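Local coordinates for protein phosphatidylserine synthase (PDB 3HSI) that belongs to the phospholipase D superfamily, carrying two PLD-like regions in one chain, and probably works as an enzyme of that family, at residues Q28-S34 / R174-H180; S35-K39 / Y163-F167; I42-R47 / E68-I73; A57-Q61 / V87-R93. One frame throughout, in Å; residues are numbered along the deposited sequence.

Contact 1 of 4, residues Q28-S34 / R174-H180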
# COMPACT_ATOMS: atom_id res chain seq x y z
N GLN C 28 -8.04 -18.57 -35.88
CA GLN C 28 -6.78 -18.54 -35.14
C GLN C 28 -7.02 -18.57 -33.64
O GLN C 28 -6.06 -18.65 -32.89
CB GLN C 28 -5.94 -17.31 -35.49
CG GLN C 28 -5.41 -17.25 -36.92
CD GLN C 28 -4.71 -15.91 -37.21
OE1 GLN C 28 -5.28 -14.81 -37.03
NE2 GLN C 28 -3.45 -16.01 -37.64
N ILE C 29 -8.27 -18.47 -33.20
CA ILE C 29 -8.59 -18.47 -31.75
C ILE C 29 -9.46 -19.66 -31.38
O ILE C 29 -10.44 -19.95 -32.07
CB ILE C 29 -9.36 -17.19 -31.29
CG1 ILE C 29 -8.80 -15.96 -31.94
CG2 ILE C 29 -9.26 -17.00 -29.76
CD1 ILE C 29 -9.85 -15.12 -32.63
N GLU C 30 -9.12 -20.31 -30.27
CA GLU C 30 -9.97 -21.34 -29.64
C GLU C 30 -10.13 -21.02 -28.15
O GLU C 30 -9.15 -20.75 -27.47
CB GLU C 30 -9.36 -22.74 -29.76
CG GLU C 30 -9.15 -23.20 -31.19
CD GLU C 30 -8.51 -24.58 -31.27
OE1 GLU C 30 -8.55 -25.34 -30.27
OE2 GLU C 30 -7.97 -24.92 -32.36
N PHE C 31 -11.37 -21.07 -27.67
CA PHE C 31 -11.66 -21.04 -26.23
C PHE C 31 -11.74 -22.51 -25.80
O PHE C 31 -12.61 -23.23 -26.29
CB PHE C 31 -13.02 -20.37 -25.97
CG PHE C 31 -13.08 -18.91 -26.33
CD1 PHE C 31 -13.52 -18.51 -27.58
CD2 PHE C 31 -12.69 -17.93 -25.40
CE1 PHE C 31 -13.57 -17.16 -27.92
CE2 PHE C 31 -12.73 -16.57 -25.73
CZ PHE C 31 -13.17 -16.19 -27.00
N LEU C 32 -10.82 -22.96 -24.95
CA LEU C 32 -10.82 -24.34 -24.40
C LEU C 32 -11.93 -24.49 -23.38
O LEU C 32 -12.38 -23.50 -22.80
CB LEU C 32 -9.46 -24.66 -23.74
CG LEU C 32 -8.16 -24.35 -24.51
CD1 LEU C 32 -6.96 -24.91 -23.73
CD2 LEU C 32 -8.18 -24.90 -25.94
N GLY C 33 -12.38 -25.72 -23.15
CA GLY C 33 -13.59 -25.95 -22.35
C GLY C 33 -13.39 -26.17 -20.86
O GLY C 33 -14.29 -25.90 -20.07
N SER C 34 -12.22 -26.66 -20.46
CA SER C 34 -12.05 -27.20 -19.12
C SER C 34 -10.58 -27.22 -18.78
O SER C 34 -9.74 -27.09 -19.66
CB SER C 34 -12.54 -28.63 -19.12
OG SER C 34 -11.65 -29.39 -19.92
N ARG C 174 -10.40 -19.76 -17.29
CA ARG C 174 -10.65 -19.67 -18.72
C ARG C 174 -9.36 -19.83 -19.48
O ARG C 174 -8.31 -19.50 -18.97
CB ARG C 174 -11.25 -18.32 -19.07
CG ARG C 174 -12.69 -18.20 -18.69
CD ARG C 174 -13.14 -16.79 -18.94
NE ARG C 174 -13.31 -16.49 -20.35
CZ ARG C 174 -13.20 -15.27 -20.88
NH1 ARG C 174 -12.89 -14.23 -20.12
NH2 ARG C 174 -13.44 -15.09 -22.17
N TYR C 175 -9.44 -20.35 -20.71
CA TYR C 175 -8.22 -20.68 -21.45
C TYR C 175 -8.43 -20.34 -22.91
O TYR C 175 -9.38 -20.83 -23.53
CB TYR C 175 -7.88 -22.19 -21.32
CG TYR C 175 -8.29 -22.76 -19.97
CD1 TYR C 175 -7.42 -22.74 -18.89
CD2 TYR C 175 -9.57 -23.26 -19.78
CE1 TYR C 175 -7.80 -23.26 -17.66
CE2 TYR C 175 -9.97 -23.76 -18.54
CZ TYR C 175 -9.09 -23.75 -17.49
OH TYR C 175 -9.53 -24.22 -16.27
N GLN C 176 -7.55 -19.51 -23.46
CA GLN C 176 -7.63 -19.17 -24.87
C GLN C 176 -6.34 -19.47 -25.59
O GLN C 176 -5.25 -19.06 -25.16
CB GLN C 176 -8.02 -17.72 -25.08
CG GLN C 176 -9.40 -17.42 -24.62
CD GLN C 176 -9.45 -17.16 -23.13
OE1 GLN C 176 -8.45 -16.74 -22.54
NE2 GLN C 176 -10.59 -17.42 -22.51
N LYS C 177 -6.47 -20.20 -26.68
CA LYS C 177 -5.34 -20.50 -27.54
C LYS C 177 -5.41 -19.63 -28.81
O LYS C 177 -6.41 -19.63 -29.53
CB LYS C 177 -5.33 -22.00 -27.90
CG LYS C 177 -3.94 -22.49 -28.23
CD LYS C 177 -3.91 -23.41 -29.40
CE LYS C 177 -4.74 -24.61 -29.21
NZ LYS C 177 -4.33 -25.60 -30.24
N ILE C 178 -4.36 -18.83 -29.02
CA ILE C 178 -4.26 -17.97 -30.19
C ILE C 178 -2.98 -18.23 -30.95
O ILE C 178 -1.86 -18.00 -30.46
CB ILE C 178 -4.36 -16.45 -29.84
CG1 ILE C 178 -5.66 -16.15 -29.10
CG2 ILE C 178 -4.32 -15.61 -31.11
CD1 ILE C 178 -5.50 -15.04 -28.05
N THR C 179 -3.16 -18.74 -32.15
CA THR C 179 -2.08 -18.99 -33.09
C THR C 179 -1.87 -17.73 -33.95
O THR C 179 -2.60 -17.49 -34.90
CB THR C 179 -2.44 -20.18 -33.97
OG1 THR C 179 -2.63 -21.34 -33.13
CG2 THR C 179 -1.31 -20.46 -34.93
N HIS C 180 -0.87 -16.92 -33.59
CA HIS C 180 -0.65 -15.64 -34.24
C HIS C 180 0.79 -15.18 -33.99
O HIS C 180 1.13 -14.69 -32.89
CB HIS C 180 -1.63 -14.59 -33.71
CG HIS C 180 -1.74 -13.38 -34.59
ND1 HIS C 180 -0.65 -12.75 -35.14
CD2 HIS C 180 -2.83 -12.70 -35.02
CE1 HIS C 180 -1.06 -11.73 -35.88
NE2 HIS C 180 -2.38 -11.67 -35.82
O HOH W 1 -5.71 -21.23 -31.65
O HOH W 2 -12.20 -21.24 -21.44
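Glu30 and Lys177 exchange two backbone hydrogen bonds, Lys177 N to Glu30 O at 2.8 Å and Glu30 N to Lys177 O at 2.9 Å. Leu32 N donates to Tyr175 O at 2.9 Å, and Thr179 N to Gln28 O at 3.0 Å. A water then bridges Leu32 O (2.6 Å) and Tyr175 N (3.0 Å), carrying the ladder on where the direct bonds stop. This is an antiparallel strand pair, with directions 167° apart. Strand 29-31 extends a mixed sheet of the PLD fold, and strand 171-179 bonds to strand 151-155 as well. Glu30 and Lys177 share one sheet face. Glu30 OE1 and Lys177 NZ lie 4.2 Å apart, too far for a salt bridge, and Lys177 NZ hydrogen-bonds to Gln41. Leu32 CD1 packs on Tyr175 CB at 3.7 Å, next to helix 35-48. Ile29, Phe31, Gln176 and Ile178 occupy the other face. There Ile29 CG2 meets Ile178 CG1 at 3.8 Å, and Phe31 CD2 meets Gln176 CG at 3.4 Å. Arg174 NH2, paired with Glu411, comes within 3.9 Å of Phe31 CE2. Leu377 and Leu404 also touch side chains of this group.

Contact 2 of 4, residues S35-K39 / Y163-F167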
# COMPACT_ATOMS: atom_id res chain seq x y z
N SER C 35 -10.28 -27.44 -17.51
CA SER C 35 -8.90 -27.51 -17.05
C SER C 35 -8.16 -28.76 -17.55
O SER C 35 -6.96 -28.74 -17.72
CB SER C 35 -8.83 -27.45 -15.53
OG SER C 35 -9.75 -28.36 -14.98
N ALA C 36 -8.90 -29.82 -17.82
CA ALA C 36 -8.32 -31.01 -18.40
C ALA C 36 -7.85 -30.75 -19.82
O ALA C 36 -6.74 -31.14 -20.15
CB ALA C 36 -9.32 -32.21 -18.35
N GLU C 37 -8.66 -30.07 -20.63
CA GLU C 37 -8.24 -29.59 -21.96
C GLU C 37 -7.00 -28.69 -21.90
O GLU C 37 -6.08 -28.79 -22.72
CB GLU C 37 -9.38 -28.81 -22.66
CG GLU C 37 -10.46 -29.68 -23.22
CD GLU C 37 -11.53 -28.92 -24.04
OE1 GLU C 37 -11.32 -27.75 -24.48
OE2 GLU C 37 -12.59 -29.55 -24.25
N PHE C 38 -6.99 -27.79 -20.92
CA PHE C 38 -5.88 -26.89 -20.71
C PHE C 38 -4.57 -27.66 -20.46
O PHE C 38 -3.55 -27.39 -21.10
CB PHE C 38 -6.23 -25.97 -19.51
CG PHE C 38 -5.13 -25.01 -19.11
CD1 PHE C 38 -4.55 -24.14 -20.06
CD2 PHE C 38 -4.73 -24.92 -17.79
CE1 PHE C 38 -3.53 -23.21 -19.67
CE2 PHE C 38 -3.72 -24.03 -17.39
CZ PHE C 38 -3.12 -23.16 -18.32
N LYS C 39 -4.60 -28.61 -19.52
CA LYS C 39 -3.49 -29.51 -19.32
C LYS C 39 -3.08 -30.21 -20.62
O LYS C 39 -1.91 -30.28 -20.96
CB LYS C 39 -3.83 -30.56 -18.28
CG LYS C 39 -2.63 -31.48 -18.01
CD LYS C 39 -2.90 -32.54 -16.98
CE LYS C 39 -1.73 -33.45 -16.88
NZ LYS C 39 -2.05 -34.62 -16.00
N TYR C 163 -5.38 -26.55 -10.91
CA TYR C 163 -5.54 -25.83 -12.17
C TYR C 163 -5.49 -26.75 -13.39
O TYR C 163 -6.08 -26.45 -14.44
CB TYR C 163 -4.48 -24.72 -12.33
CG TYR C 163 -4.74 -23.44 -11.54
CD1 TYR C 163 -3.87 -23.03 -10.53
CD2 TYR C 163 -5.86 -22.65 -11.81
CE1 TYR C 163 -4.11 -21.85 -9.81
CE2 TYR C 163 -6.11 -21.48 -11.10
CZ TYR C 163 -5.22 -21.07 -10.11
OH TYR C 163 -5.49 -19.90 -9.41
N LEU C 164 -4.78 -27.87 -13.27
CA LEU C 164 -4.67 -28.81 -14.39
C LEU C 164 -5.53 -30.08 -14.23
O LEU C 164 -5.43 -31.03 -15.04
CB LEU C 164 -3.19 -29.18 -14.58
CG LEU C 164 -2.35 -28.20 -15.43
CD1 LEU C 164 -2.54 -26.78 -15.02
CD2 LEU C 164 -0.90 -28.55 -15.34
N HIS C 165 -6.38 -30.09 -13.19
CA HIS C 165 -7.23 -31.23 -12.87
C HIS C 165 -6.41 -32.52 -12.81
O HIS C 165 -6.75 -33.51 -13.46
CB HIS C 165 -8.33 -31.36 -13.92
CG HIS C 165 -9.53 -32.09 -13.43
ND1 HIS C 165 -10.75 -32.03 -14.06
CD2 HIS C 165 -9.71 -32.89 -12.35
CE1 HIS C 165 -11.62 -32.77 -13.40
NE2 HIS C 165 -11.01 -33.29 -12.35
N GLN C 166 -5.35 -32.51 -12.02
CA GLN C 166 -4.51 -33.70 -11.89
C GLN C 166 -5.25 -34.93 -11.33
O GLN C 166 -5.04 -36.05 -11.81
CB GLN C 166 -3.26 -33.39 -11.06
CG GLN C 166 -2.16 -34.48 -11.13
CD GLN C 166 -1.48 -34.51 -12.49
OE1 GLN C 166 -1.77 -33.68 -13.36
NE2 GLN C 166 -0.57 -35.44 -12.68
N PHE C 167 -6.07 -34.73 -10.30
CA PHE C 167 -6.84 -35.85 -9.74
C PHE C 167 -8.32 -35.55 -9.86
O PHE C 167 -8.78 -35.24 -10.95
CB PHE C 167 -6.37 -36.23 -8.31
CG PHE C 167 -4.87 -36.52 -8.24
CD1 PHE C 167 -3.98 -35.54 -7.78
CD2 PHE C 167 -4.36 -37.73 -8.71
CE1 PHE C 167 -2.58 -35.79 -7.74
CE2 PHE C 167 -2.96 -38.00 -8.69
CZ PHE C 167 -2.07 -37.04 -8.20
O HOH W 3 -11.54 -30.47 -16.37
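The first turn of helix 35-48, N-capped by Ser34, packs against an irregular loop between strands 151-155 and 171-179. The PLD active site motif region reaches roughly into this loop. Tyr163 comes first. Its carbonyl, Tyr163 O, lies 3.1 Å from Ser35 CB and 3.9 Å from Phe38 CD2, at the edge of the phenylalanine ring. Its hydroxyl bonds to Arg171. Leu164 follows and is the apolar wedge: Leu164 CD1 touches Phe38 CE2 at 3.8 Å, and Leu164 CG lies 4.0 Å from Lys39 CB. Its other neighbours include Ala65 and Ile69 on helix 64-79. His165 has left-handed backbone angles (51/53), so the chain turns here. His165 CB rests 3.5 Å from Ser35 OG. A water links its ring to the helix start, 2.9 Å from His165 ND1 and accepting from Ala36 N at 3.1 Å. Gln166 is reached by a fully extended lysine, which also forms a salt bridge with Glu68. Lys39 NZ donates to Gln166 OE1 at 2.8 Å.

Contact 3 of 4, residues I42-R47 / E68-I73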
# COMPACT_ATOMS: atom_id res chain seq x y z
N ILE C 42 -1.30 -27.58 -23.00
CA ILE C 42 0.06 -27.31 -22.51
C ILE C 42 1.01 -28.42 -22.98
O ILE C 42 2.00 -28.15 -23.64
CB ILE C 42 0.13 -27.17 -20.97
CG1 ILE C 42 -0.62 -25.93 -20.51
CG2 ILE C 42 1.60 -27.09 -20.48
CD1 ILE C 42 -0.97 -26.00 -19.04
N ILE C 43 0.69 -29.66 -22.66
CA ILE C 43 1.52 -30.78 -23.04
C ILE C 43 1.80 -30.89 -24.55
O ILE C 43 2.95 -31.02 -24.97
CB ILE C 43 0.96 -32.10 -22.50
CG1 ILE C 43 1.00 -32.05 -20.96
CG2 ILE C 43 1.77 -33.30 -23.06
CD1 ILE C 43 0.40 -33.29 -20.27
N GLU C 44 0.75 -30.77 -25.36
CA GLU C 44 0.85 -30.87 -26.81
C GLU C 44 1.72 -29.73 -27.40
O GLU C 44 2.53 -29.92 -28.35
CB GLU C 44 -0.56 -30.78 -27.38
CG GLU C 44 -0.70 -31.24 -28.78
CD GLU C 44 -2.15 -31.32 -29.23
OE1 GLU C 44 -3.06 -31.17 -28.38
OE2 GLU C 44 -2.39 -31.54 -30.44
N LEU C 45 1.54 -28.54 -26.84
CA LEU C 45 2.28 -27.37 -27.27
C LEU C 45 3.78 -27.45 -26.90
O LEU C 45 4.64 -27.07 -27.71
CB LEU C 45 1.65 -26.08 -26.71
CG LEU C 45 0.36 -25.69 -27.44
CD1 LEU C 45 -0.24 -24.46 -26.79
CD2 LEU C 45 0.59 -25.51 -28.97
N ILE C 46 4.07 -27.99 -25.71
CA ILE C 46 5.46 -28.17 -25.28
C ILE C 46 6.16 -29.19 -26.19
O ILE C 46 7.26 -28.92 -26.68
CB ILE C 46 5.57 -28.61 -23.79
CG1 ILE C 46 5.21 -27.44 -22.85
CG2 ILE C 46 6.99 -29.11 -23.46
CD1 ILE C 46 4.94 -27.89 -21.41
N ARG C 47 5.49 -30.32 -26.45
CA ARG C 47 6.07 -31.39 -27.29
C ARG C 47 6.36 -30.97 -28.70
O ARG C 47 7.24 -31.53 -29.34
CB ARG C 47 5.17 -32.62 -27.34
CG ARG C 47 5.09 -33.36 -26.03
CD ARG C 47 4.03 -34.45 -25.99
NE ARG C 47 4.18 -35.20 -24.75
CZ ARG C 47 3.38 -36.18 -24.35
NH1 ARG C 47 2.33 -36.55 -25.08
NH2 ARG C 47 3.62 -36.80 -23.20
N GLU C 68 4.94 -33.20 -13.92
CA GLU C 68 4.61 -33.71 -15.24
C GLU C 68 4.90 -32.63 -16.29
O GLU C 68 5.52 -32.91 -17.32
CB GLU C 68 3.15 -34.11 -15.30
CG GLU C 68 2.82 -34.95 -16.53
CD GLU C 68 1.37 -35.39 -16.57
OE1 GLU C 68 0.65 -35.28 -15.55
OE2 GLU C 68 0.94 -35.86 -17.66
N ILE C 69 4.54 -31.39 -16.01
CA ILE C 69 4.78 -30.33 -16.99
C ILE C 69 6.27 -30.07 -17.15
O ILE C 69 6.77 -29.99 -18.28
CB ILE C 69 3.99 -29.02 -16.73
CG1 ILE C 69 2.48 -29.28 -16.66
CG2 ILE C 69 4.30 -27.98 -17.80
CD1 ILE C 69 1.93 -30.23 -17.75
N LEU C 70 6.99 -29.97 -16.02
CA LEU C 70 8.43 -29.69 -16.08
C LEU C 70 9.19 -30.82 -16.76
O LEU C 70 10.15 -30.57 -17.49
CB LEU C 70 8.98 -29.40 -14.69
CG LEU C 70 10.41 -28.88 -14.61
CD1 LEU C 70 10.59 -27.69 -15.55
CD2 LEU C 70 10.78 -28.51 -13.17
N ASP C 71 8.75 -32.06 -16.52
CA ASP C 71 9.27 -33.23 -17.25
C ASP C 71 9.14 -33.12 -18.76
O ASP C 71 10.06 -33.52 -19.49
CB ASP C 71 8.58 -34.50 -16.81
CG ASP C 71 9.06 -34.97 -15.47
OD1 ASP C 71 10.17 -34.57 -15.06
OD2 ASP C 71 8.32 -35.73 -14.81
N GLU C 72 7.99 -32.63 -19.23
CA GLU C 72 7.78 -32.37 -20.66
C GLU C 72 8.78 -31.35 -21.21
O GLU C 72 9.32 -31.55 -22.31
CB GLU C 72 6.35 -31.93 -20.98
CG GLU C 72 5.27 -32.99 -20.72
CD GLU C 72 5.36 -34.20 -21.62
OE1 GLU C 72 5.98 -34.16 -22.71
OE2 GLU C 72 4.79 -35.24 -21.22
N ILE C 73 9.04 -30.29 -20.44
CA ILE C 73 10.00 -29.24 -20.82
C ILE C 73 11.39 -29.82 -21.01
O ILE C 73 12.03 -29.58 -22.02
CB ILE C 73 10.11 -28.12 -19.73
CG1 ILE C 73 8.77 -27.41 -19.54
CG2 ILE C 73 11.25 -27.10 -20.10
CD1 ILE C 73 8.42 -26.44 -20.61
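Ile46 is at the apolar centre of two helices packed side by side. The segments run nearly parallel, 14° apart, with axes 9.6 Å from each other. Helix 64-79 is the connection of a beta-alpha-beta crossover: it joins strands 52-56 and 84-90, which pair in parallel. Helix 35-48 comes just before the first of them, so the contact joins two consecutive helices of the PLD alpha/beta fold. Ile46 fills a hollow on the opposite helix. Ile46 CD1 lies 3.7 Å from Ile69 CG2 and 3.9 Å from Ile73 CD1. Ile46 CG2 is 3.8 Å from Glu72 CB and 3.6 Å from Glu72 O. Val76 also touches Ile46, as does Phe148 on strand 146-148. One turn earlier, Ile42 CG2 meets Ile69 CG2 at 3.9 Å, and Ile43 CG1 meets Ile69 CD1 at 3.8 Å. Farther out, Ile43 reaches the carboxylate ends of Glu68 and Glu72. Ile43 CD1 is 3.7 Å from Glu68 OE2, and Ile43 CG2 is 4.0 Å from Glu72 CD. Glu68 takes its own salt bridge from Lys39. At the polar edge, Arg47 and Glu72 form a two-pronged salt bridge. The arginine is exposed, while the glutamate is buried. Arg47 NE donates to Glu72 OE1 at 2.9 Å, and Arg47 NH2 to Glu72 OE2 at 2.8 Å.

Contact 4 of 4, residues A57-Q61 / V87-R93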
# COMPACT_ATOMS: atom_id res chain seq x y z
N ALA C 57 3.69 -16.87 -15.02
CA ALA C 57 2.59 -17.36 -14.20
C ALA C 57 2.84 -16.84 -12.79
O ALA C 57 3.95 -16.37 -12.49
CB ALA C 57 2.52 -18.89 -14.24
N LEU C 58 1.82 -16.84 -11.95
CA LEU C 58 2.00 -16.47 -10.55
C LEU C 58 2.94 -17.51 -9.89
O LEU C 58 3.93 -17.15 -9.24
CB LEU C 58 0.68 -16.43 -9.81
CG LEU C 58 0.77 -16.08 -8.30
CD1 LEU C 58 1.49 -14.74 -8.03
CD2 LEU C 58 -0.64 -16.09 -7.62
N TYR C 59 2.68 -18.79 -10.11
CA TYR C 59 3.56 -19.79 -9.56
C TYR C 59 3.55 -21.05 -10.37
O TYR C 59 2.68 -21.25 -11.21
CB TYR C 59 3.23 -20.08 -8.10
CG TYR C 59 1.82 -20.59 -7.81
CD1 TYR C 59 1.56 -21.95 -7.73
CD2 TYR C 59 0.78 -19.70 -7.56
CE1 TYR C 59 0.30 -22.41 -7.42
CE2 TYR C 59 -0.49 -20.15 -7.25
CZ TYR C 59 -0.73 -21.51 -7.19
OH TYR C 59 -1.98 -22.00 -6.88
N TRP C 60 4.55 -21.90 -10.12
CA TRP C 60 4.62 -23.20 -10.71
C TRP C 60 5.01 -24.14 -9.57
O TRP C 60 6.13 -24.11 -9.07
CB TRP C 60 5.64 -23.19 -11.84
CG TRP C 60 5.79 -24.45 -12.58
CD1 TRP C 60 5.80 -25.72 -12.07
CD2 TRP C 60 6.05 -24.58 -13.98
NE1 TRP C 60 6.03 -26.63 -13.07
CE2 TRP C 60 6.18 -25.96 -14.25
CE3 TRP C 60 6.19 -23.66 -15.03
CZ2 TRP C 60 6.45 -26.45 -15.54
CZ3 TRP C 60 6.46 -24.14 -16.32
CH2 TRP C 60 6.56 -25.52 -16.56
N GLN C 61 4.04 -24.95 -9.15
CA GLN C 61 4.13 -25.70 -7.90
C GLN C 61 4.88 -27.03 -8.08
O GLN C 61 4.75 -27.70 -9.09
CB GLN C 61 2.73 -25.98 -7.39
CG GLN C 61 2.63 -26.60 -6.03
CD GLN C 61 3.01 -25.62 -4.92
OE1 GLN C 61 2.92 -24.40 -5.09
NE2 GLN C 61 3.43 -26.14 -3.79
N VAL C 87 10.94 -19.25 -17.96
CA VAL C 87 9.74 -19.34 -17.12
C VAL C 87 9.87 -18.26 -16.06
O VAL C 87 10.82 -18.28 -15.25
CB VAL C 87 9.57 -20.77 -16.48
CG1 VAL C 87 8.34 -20.84 -15.59
CG2 VAL C 87 9.49 -21.87 -17.60
N LEU C 88 8.95 -17.30 -16.09
CA LEU C 88 8.96 -16.22 -15.07
C LEU C 88 7.82 -16.43 -14.07
O LEU C 88 6.67 -16.56 -14.46
CB LEU C 88 8.87 -14.83 -15.73
CG LEU C 88 10.08 -14.23 -16.45
CD1 LEU C 88 10.52 -15.11 -17.65
CD2 LEU C 88 9.84 -12.78 -16.92
N ILE C 89 8.16 -16.53 -12.79
CA ILE C 89 7.14 -16.65 -11.75
C ILE C 89 7.43 -15.61 -10.69
O ILE C 89 8.50 -15.01 -10.67
CB ILE C 89 7.05 -18.11 -11.10
CG1 ILE C 89 8.41 -18.62 -10.55
CG2 ILE C 89 6.36 -19.08 -12.05
CD1 ILE C 89 9.33 -19.38 -11.54
N ASP C 90 6.47 -15.39 -9.81
CA ASP C 90 6.64 -14.39 -8.78
C ASP C 90 7.81 -14.84 -7.88
O ASP C 90 7.89 -16.00 -7.48
CB ASP C 90 5.35 -14.20 -7.99
CG ASP C 90 5.47 -13.09 -6.99
OD1 ASP C 90 5.23 -11.93 -7.40
OD2 ASP C 90 5.85 -13.38 -5.81
N TRP C 91 8.70 -13.90 -7.60
CA TRP C 91 9.87 -14.11 -6.76
C TRP C 91 9.52 -14.53 -5.31
O TRP C 91 10.06 -15.52 -4.84
CB TRP C 91 10.70 -12.86 -6.78
CG TRP C 91 11.72 -12.73 -5.71
CD1 TRP C 91 11.59 -12.06 -4.50
CD2 TRP C 91 13.07 -13.22 -5.75
NE1 TRP C 91 12.77 -12.13 -3.80
CE2 TRP C 91 13.69 -12.82 -4.53
CE3 TRP C 91 13.80 -13.94 -6.69
CZ2 TRP C 91 15.03 -13.15 -4.23
CZ3 TRP C 91 15.15 -14.27 -6.40
CH2 TRP C 91 15.74 -13.87 -5.17
N HIS C 92 8.63 -13.79 -4.63
CA HIS C 92 8.27 -14.11 -3.23
C HIS C 92 7.48 -15.43 -3.13
O HIS C 92 7.75 -16.28 -2.28
CB HIS C 92 7.41 -13.00 -2.63
CG HIS C 92 8.03 -11.64 -2.68
ND1 HIS C 92 9.05 -11.26 -1.83
CD2 HIS C 92 7.75 -10.56 -3.45
CE1 HIS C 92 9.39 -10.01 -2.09
NE2 HIS C 92 8.62 -9.56 -3.07
N ARG C 93 6.52 -15.62 -4.02
CA ARG C 93 5.68 -16.81 -3.99
C ARG C 93 6.51 -18.08 -4.17
O ARG C 93 6.23 -19.09 -3.52
CB ARG C 93 4.52 -16.69 -5.00
CG ARG C 93 3.59 -17.89 -5.07
CD ARG C 93 2.91 -18.19 -3.72
NE ARG C 93 2.04 -19.36 -3.86
CZ ARG C 93 2.48 -20.62 -3.89
NH1 ARG C 93 3.79 -20.89 -3.76
NH2 ARG C 93 1.61 -21.62 -4.04
O HOH W 4 6.01 -18.18 -7.65
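The guanidinium of Arg93 lies flat on the ring of Tyr59. The planes are 20° apart, and Arg93 CZ is 4.1 Å from the Tyr59 ring centroid, a cation-pi contact over the face. Arg93 NH2 also donates to Gln61 OE1 at 3.2 Å, an oxygen shared with Asn107. Asp90 OD2 accepts from Arg93 N at 2.9 Å, an Asx motif. Two backbone bonds join the segments, Ala57 N to Leu88 O at 3.0 Å and Asp90 N to Leu58 O at 3.1 Å. A water donates to both Leu58 O (2.8 Å) and Asp90 O (2.9 Å). Trp60 covers the apolar side, with Trp60 CE3 3.6 Å from Val87 CG1 and Trp60 CB 4.2 Å from Ile89 CG2. Asp90 OD1 bonds to Leu141 N, within the PLD active site motif region. The contact lies at the C-terminal ends of the parallel strands 52-56 and 84-90, where the chain leaves the first of them, with helix 64-79 touching Trp60 and helix 107-118 touching Ile89 and Arg93.

How the contacts relate
Helix 35-48 ties the first three contacts together. It follows strand 29-31 of contact 1, and its start and later turns serve contacts 2 and 3. Tyr175 CD1 of contact 1 lies 3.2 Å from Phe38 CG of contact 2. Contacts 2 and 3 share a salt bridge, Lys39 NZ to Glu68 OE1, at 2.8 Å. Ile69 CG2 of contact 3 meets Trp60 CZ2 of contact 4 at 3.5 Å. Tyr163 CE1 of contact 2 lies 3.6 Å from Tyr59 OH of contact 4. Contacts 1 and 4 reach the same sheet but do not touch; their centres are about 22 Å apart. Contact 2 lies about where the PLD active site motif region runs out, and contact 4 bonds to that region.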